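Prokaryotic transcription elongation factor GreA/GreB (Nitrosomonas europaea, PDB 2PN0) probably binds RNA polymerase as an Rnk-type relative of the GreA/GreB transcript elongation factors. Local coordinates at residues Lys8-Ser13 and Glu45-Glu50; Thr58-Val63 and Leu78-Asp83. One frame throughout, in Å; residues are numbered along the deposited sequence.

Overall arrangement
Contact 1 lies at the surface, where strand 10-12 and strand 45-47 pair in parallel beside the helices that connect them. Contact 2 is buried nearer the middle of the chain and sets the turn before strand 62-67 against the end of strand 77-79. The first belongs to the Rnk N-terminal region and the second to the GreA/GreB C-terminal region. Contact 1 relies on regular backbone bonds plus aliphatic side-chain touches, whereas contact 2 has two backbone bonds, a CH-pi contact of a methyl on a ring and bridging waters. Their centres are about 16 Å apart, yet helix 13-25 serves both: Asp-15 offers its backbone N to Ser-12 and its carboxylate to Tyr-80.

Contact 1: residues Lys8-Ser13 and Glu45-Glu50; sequences KIMISS and EVVDPE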
loop_
_atom_site.group_PDB
_atom_site.type_symbol
_atom_site.label_atom_id
_atom_site.label_comp_id
_atom_site.label_asym_id
_atom_site.label_seq_id
_atom_site.Cartn_x
_atom_site.Cartn_y
_atom_site.Cartn_z
ATOM N N LYS A 8 3.532 -7.035 22.228
ATOM C CA LYS A 8 4.635 -7.227 21.306
ATOM C C LYS A 8 4.193 -8.186 20.206
ATOM O O LYS A 8 3.468 -9.148 20.471
ATOM C CB LYS A 8 5.838 -7.818 22.052
ATOM C CG LYS A 8 6.061 -7.249 23.448
ATOM C CD LYS A 8 7.451 -7.603 23.953
ATOM C CE LYS A 8 7.579 -7.369 25.454
ATOM N NZ LYS A 8 7.203 -5.973 25.869
ATOM N N ILE A 9 4.593 -7.912 18.968
ATOM C CA ILE A 9 4.404 -8.889 17.903
ATOM C C ILE A 9 5.490 -9.945 18.073
ATOM O O ILE A 9 6.475 -9.708 18.774
ATOM C CB ILE A 9 4.464 -8.254 16.475
ATOM C CG1 ILE A 9 5.864 -7.667 16.192
ATOM C CG2 ILE A 9 3.286 -7.253 16.291
ATOM C CD1 ILE A 9 6.208 -7.439 14.689
HETATM N N MSE A 10 5.298 -11.097 17.435
HETATM C CA MSE A 10 6.276 -12.176 17.425
HETATM C C MSE A 10 6.882 -12.278 16.026
HETATM O O MSE A 10 6.135 -12.251 15.027
HETATM C CB MSE A 10 5.610 -13.520 17.772
HETATM C CG MSE A 10 4.663 -13.499 18.962
HETATM SE SE MSE A 10 3.886 -15.256 19.404
HETATM C CE MSE A 10 5.522 -16.309 19.468
ATOM N N ILE A 11 8.214 -12.390 15.970
ATOM C CA ILE A 11 9.004 -12.597 14.738
ATOM C C ILE A 11 10.002 -13.708 14.963
ATOM O O ILE A 11 10.443 -13.901 16.093
ATOM C CB ILE A 11 9.972 -11.415 14.446
ATOM C CG1 ILE A 11 10.011 -10.412 15.599
ATOM C CG2 ILE A 11 9.775 -10.874 13.032
ATOM C CD1 ILE A 11 10.559 -9.048 15.209
ATOM N N SER A 12 10.424 -14.367 13.884
ATOM C CA SER A 12 11.526 -15.306 13.974
ATOM C C SER A 12 12.821 -14.512 14.040
ATOM O O SER A 12 12.867 -13.335 13.629
ATOM C CB SER A 12 11.557 -16.260 12.776
ATOM O OG SER A 12 12.105 -15.627 11.636
ATOM N N SER A 13 13.852 -15.174 14.551
ATOM C CA SER A 13 15.191 -14.596 14.645
ATOM C C SER A 13 15.695 -14.162 13.265
ATOM O O SER A 13 16.275 -13.080 13.123
ATOM C CB SER A 13 16.156 -15.606 15.268
ATOM O OG SER A 13 17.360 -14.983 15.682
ATOM N N GLU A 45 8.924 -9.627 20.308
ATOM C CA GLU A 45 9.467 -10.816 20.931
ATOM C C GLU A 45 9.997 -11.725 19.841
ATOM O O GLU A 45 9.265 -12.116 18.916
ATOM C CB GLU A 45 8.475 -11.501 21.874
ATOM C CG GLU A 45 7.099 -11.831 21.344
ATOM C CD GLU A 45 6.399 -12.826 22.259
ATOM O OE1 GLU A 45 6.808 -14.010 22.276
ATOM O OE2 GLU A 45 5.452 -12.422 22.973
ATOM N N VAL A 46 11.293 -11.996 19.927
ATOM C CA VAL A 46 11.987 -12.773 18.918
ATOM C C VAL A 46 12.011 -14.238 19.327
ATOM O O VAL A 46 12.687 -14.618 20.282
ATOM C CB VAL A 46 13.433 -12.266 18.680
ATOM C CG1 VAL A 46 13.993 -12.881 17.425
ATOM C CG2 VAL A 46 13.485 -10.757 18.556
ATOM N N VAL A 47 11.271 -15.064 18.602
ATOM C CA VAL A 47 11.170 -16.468 18.970
ATOM C C VAL A 47 11.741 -17.358 17.865
ATOM O O VAL A 47 12.042 -16.883 16.766
ATOM C CB VAL A 47 9.704 -16.864 19.317
ATOM C CG1 VAL A 47 9.174 -16.032 20.485
ATOM C CG2 VAL A 47 8.802 -16.707 18.115
ATOM N N ASP A 48 11.917 -18.639 18.163
ATOM C CA ASP A 48 12.170 -19.610 17.119
ATOM C C ASP A 48 10.921 -19.663 16.230
ATOM O O ASP A 48 9.805 -19.542 16.746
ATOM C CB ASP A 48 12.419 -20.987 17.724
ATOM C CG ASP A 48 12.657 -22.044 16.668
ATOM O OD1 ASP A 48 13.776 -22.082 16.106
ATOM O OD2 ASP A 48 11.723 -22.817 16.380
ATOM N N PRO A 49 11.094 -19.845 14.901
ATOM C CA PRO A 49 9.933 -19.974 14.001
ATOM C C PRO A 49 8.836 -20.938 14.496
ATOM O O PRO A 49 7.645 -20.699 14.240
ATOM C CB PRO A 49 10.560 -20.500 12.707
ATOM C CG PRO A 49 11.946 -19.929 12.711
ATOM C CD PRO A 49 12.371 -19.912 14.157
ATOM N N GLU A 50 9.242 -21.989 15.214
ATOM C CA GLU A 50 8.340 -23.050 15.666
ATOM C C GLU A 50 7.272 -22.632 16.662
ATOM O O GLU A 50 6.202 -23.252 16.686
ATOM C CB GLU A 50 9.112 -24.236 16.275
ATOM C CG GLU A 50 10.047 -24.996 15.325
ATOM C CD GLU A 50 9.467 -25.189 13.935
ATOM O OE1 GLU A 50 10.125 -24.738 12.969
ATOM O OE2 GLU A 50 8.358 -25.771 13.812
#
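Met-10 and Glu-45 sit side by side on one face of a two-stranded parallel sheet, whose strands are joined by a beta-alpha-beta type crossover through helices 13-25 and 34-42. Both side chains point the same way. Glu-45 CG lies between its backbone N and carbonyl carbon (chi1 52°), and in the modelled conformer, one of two, Glu-45 CG lies 3.8 Å from Met-10 CG. The selenomethionine Met-10 then bends at its last torsion (chi3 51°), which swings CE across to Val-47; CE rests 3.6 Å from Val-47 CG2 and also touches CG1, the two side chains crossing obliquely. Pro-53 also packs on Met-10.

Glu-45 is clasped through its backbone by the residues flanking Met-10: its N donates to Ile-9 O at 2.9 Å, and its O accepts from Ile-11 N at 3.1 Å. The pattern then passes to Ile-11 O, which takes the N-H of Val-47 at 2.9 Å. This alternation is that of parallel strands, here with short axes inclined by 40°. Ile-11 and Val-46 turn to the other face, where Ile-11, in the conformer given, meets Leu-41 of helix 34-42 and Ala-44.

Past the paired residues, Ser-12 serves as N-cap of helix 13-25, its OG bonded to Asp-15 N, while its CB packs 3.7 Å from Pro-49 CG. At the start of that helix Val-46 reaches over with one branch, and its CG1 stops 3.5 Å from Ser-13 CA.

Contact 2: residues Thr58-Val63 and Leu78-Asp83; sequences TMNSTV and LVYPKD
Asn-60 and Tyr-80 share a water that three groups grip: it donates to Asn-60 OD1 at 2.7 Å and to Asp-83 OD2 at 2.7 Å, and accepts from Tyr-80 N at 2.9 Å. A second water joins Asn-60 ND2 to Lys-82 NZ, and that ammonium forms a salt bridge with Asp-83 OD2, closing a polar network at the end of the Asn-60 side chain.

Two backbone bonds pin the segments directly. Asn-60 N donates to Leu-78 O at 2.7 Å in a short but bent bond (138° at the hydrogen), and Leu-78 N returns a straighter one to Ser-61 O at 3.0 Å.

The selenomethionine Met-59 folds back on itself, and its final bend (chi3 -55°) sets CE over the centre of the Tyr-80 ring. This CH-pi contact is 3.6 Å from CE to the ring centroid and only 4° off the normal. The selenium lies obliquely to the ring, a Met-aromatic contact, and meets Leu-78 CD2 on the way. The Tyr-80 side chain crosses that of Met-59 at about a right angle and carries OH to Asp-15 of helix 13-25, while Arg-18 of the same helix makes a cation-pi contact with the ring. An alanine at Tyr-80 would probably leave Met-59 CE without its aromatic platform and the Asp-15 carboxylate without its hydroxyl mate.

A type II beta turn, Thr-58 to Ser-61, thus leads into strand 62-67 and docks on the end of strand 77-79 within the FKBP-like C-terminal domain of the GreA/GreB family.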
loop_
_atom_site.group_PDB
_atom_site.type_symbol
_atom_site.label_atom_id
_atom_site.label_comp_id
_atom_site.label_asym_id
_atom_site.label_seq_id
_atom_site.Cartn_x
_atom_site.Cartn_y
_atom_site.Cartn_z
ATOM N N THR A 58 3.785 -13.555 9.238
ATOM C CA THR A 58 5.227 -13.421 9.245
ATOM C C THR A 58 5.689 -13.017 7.855
ATOM O O THR A 58 4.919 -13.025 6.898
ATOM C CB THR A 58 5.916 -14.747 9.653
ATOM O OG1 THR A 58 5.534 -15.798 8.738
ATOM C CG2 THR A 58 5.480 -15.115 11.043
HETATM N N MSE A 59 6.956 -12.675 7.725
HETATM C CA MSE A 59 7.516 -12.495 6.368
HETATM C C MSE A 59 7.227 -13.773 5.557
HETATM O O MSE A 59 7.307 -14.907 6.092
HETATM C CB MSE A 59 9.020 -12.195 6.452
HETATM C CG MSE A 59 9.367 -10.848 7.124
HETATM SE SE MSE A 59 8.441 -9.309 6.285
HETATM C CE MSE A 59 9.044 -9.595 4.460
ATOM N N ASN A 60 6.863 -13.589 4.284
ATOM C CA ASN A 60 6.571 -14.681 3.344
ATOM C C ASN A 60 5.282 -15.468 3.610
ATOM O O ASN A 60 5.059 -16.518 2.973
ATOM C CB ASN A 60 7.800 -15.605 3.153
ATOM C CG ASN A 60 8.961 -14.875 2.510
ATOM O OD1 ASN A 60 8.787 -14.262 1.463
ATOM N ND2 ASN A 60 10.163 -14.964 3.115
ATOM N N SER A 61 4.469 -14.966 4.553
ATOM C CA SER A 61 3.109 -15.500 4.804
ATOM C C SER A 61 2.209 -15.077 3.646
ATOM O O SER A 61 2.310 -13.949 3.144
ATOM C CB SER A 61 2.488 -14.933 6.110
ATOM O OG SER A 61 3.052 -15.584 7.244
ATOM N N THR A 62 1.282 -15.958 3.253
ATOM C CA THR A 62 0.190 -15.552 2.354
ATOM C C THR A 62 -1.047 -15.306 3.209
ATOM O O THR A 62 -1.426 -16.182 4.002
ATOM C CB THR A 62 -0.084 -16.631 1.273
ATOM O OG1 THR A 62 1.059 -16.700 0.428
ATOM C CG2 THR A 62 -1.286 -16.264 0.413
ATOM N N VAL A 63 -1.613 -14.105 3.079
ATOM C CA VAL A 63 -2.752 -13.682 3.866
ATOM C C VAL A 63 -3.971 -13.688 2.959
ATOM O O VAL A 63 -3.972 -13.062 1.899
ATOM C CB VAL A 63 -2.489 -12.275 4.484
ATOM C CG1 VAL A 63 -3.631 -11.849 5.424
ATOM C CG2 VAL A 63 -1.137 -12.241 5.236
ATOM N N LEU A 78 3.147 -11.307 1.895
ATOM C CA LEU A 78 4.019 -10.273 2.454
ATOM C C LEU A 78 5.449 -10.669 2.160
ATOM O O LEU A 78 5.897 -11.732 2.594
ATOM C CB LEU A 78 3.815 -10.229 3.973
ATOM C CG LEU A 78 4.682 -9.244 4.732
ATOM C CD1 LEU A 78 4.485 -7.766 4.227
ATOM C CD2 LEU A 78 4.464 -9.405 6.249
ATOM N N VAL A 79 6.163 -9.845 1.409
ATOM C CA VAL A 79 7.503 -10.251 0.963
ATOM C C VAL A 79 8.557 -9.181 1.202
ATOM O O VAL A 79 8.250 -7.994 1.406
ATOM C CB VAL A 79 7.505 -10.586 -0.558
ATOM C CG1 VAL A 79 6.610 -11.804 -0.838
ATOM C CG2 VAL A 79 7.050 -9.347 -1.343
ATOM N N TYR A 80 9.833 -9.613 1.142
ATOM C CA TYR A 80 10.938 -8.667 1.047
ATOM C C TYR A 80 10.944 -7.994 -0.329
ATOM O O TYR A 80 10.342 -8.535 -1.250
ATOM C CB TYR A 80 12.256 -9.404 1.282
ATOM C CG TYR A 80 12.415 -9.842 2.724
ATOM C CD1 TYR A 80 12.800 -8.928 3.716
ATOM C CD2 TYR A 80 12.171 -11.158 3.102
ATOM C CE1 TYR A 80 12.945 -9.334 5.058
ATOM C CE2 TYR A 80 12.300 -11.562 4.428
ATOM C CZ TYR A 80 12.699 -10.647 5.393
ATOM O OH TYR A 80 12.858 -11.045 6.709
ATOM N N PRO A 81 11.559 -6.799 -0.442
ATOM C CA PRO A 81 11.580 -6.093 -1.740
ATOM C C PRO A 81 11.994 -6.968 -2.938
ATOM O O PRO A 81 11.370 -6.855 -3.998
ATOM C CB PRO A 81 12.544 -4.936 -1.495
ATOM C CG PRO A 81 12.301 -4.596 -0.056
ATOM C CD PRO A 81 12.175 -5.971 0.616
ATOM N N LYS A 82 12.981 -7.860 -2.755
ATOM C CA LYS A 82 13.452 -8.741 -3.848
ATOM C C LYS A 82 12.318 -9.548 -4.509
ATOM O O LYS A 82 12.431 -9.935 -5.679
ATOM C CB LYS A 82 14.554 -9.683 -3.354
ATOM C CG LYS A 82 14.133 -10.641 -2.270
ATOM C CD LYS A 82 15.349 -11.374 -1.685
ATOM C CE LYS A 82 15.070 -11.889 -0.279
ATOM N NZ LYS A 82 13.962 -12.871 -0.200
ATOM N N ASP A 83 11.219 -9.774 -3.780
ATOM C CA ASP A 83 10.209 -10.721 -4.241
ATOM C C ASP A 83 8.882 -10.154 -4.712
ATOM O O ASP A 83 7.960 -10.920 -5.053
ATOM C CB ASP A 83 9.996 -11.794 -3.187
ATOM C CG ASP A 83 11.210 -12.659 -3.014
ATOM O OD1 ASP A 83 11.790 -13.077 -4.058
ATOM O OD2 ASP A 83 11.584 -12.941 -1.859
HETATM O O HOH W 1 10.357 -12.364 0.473
HETATM O O HOH W 2 12.992 -14.425 1.886
#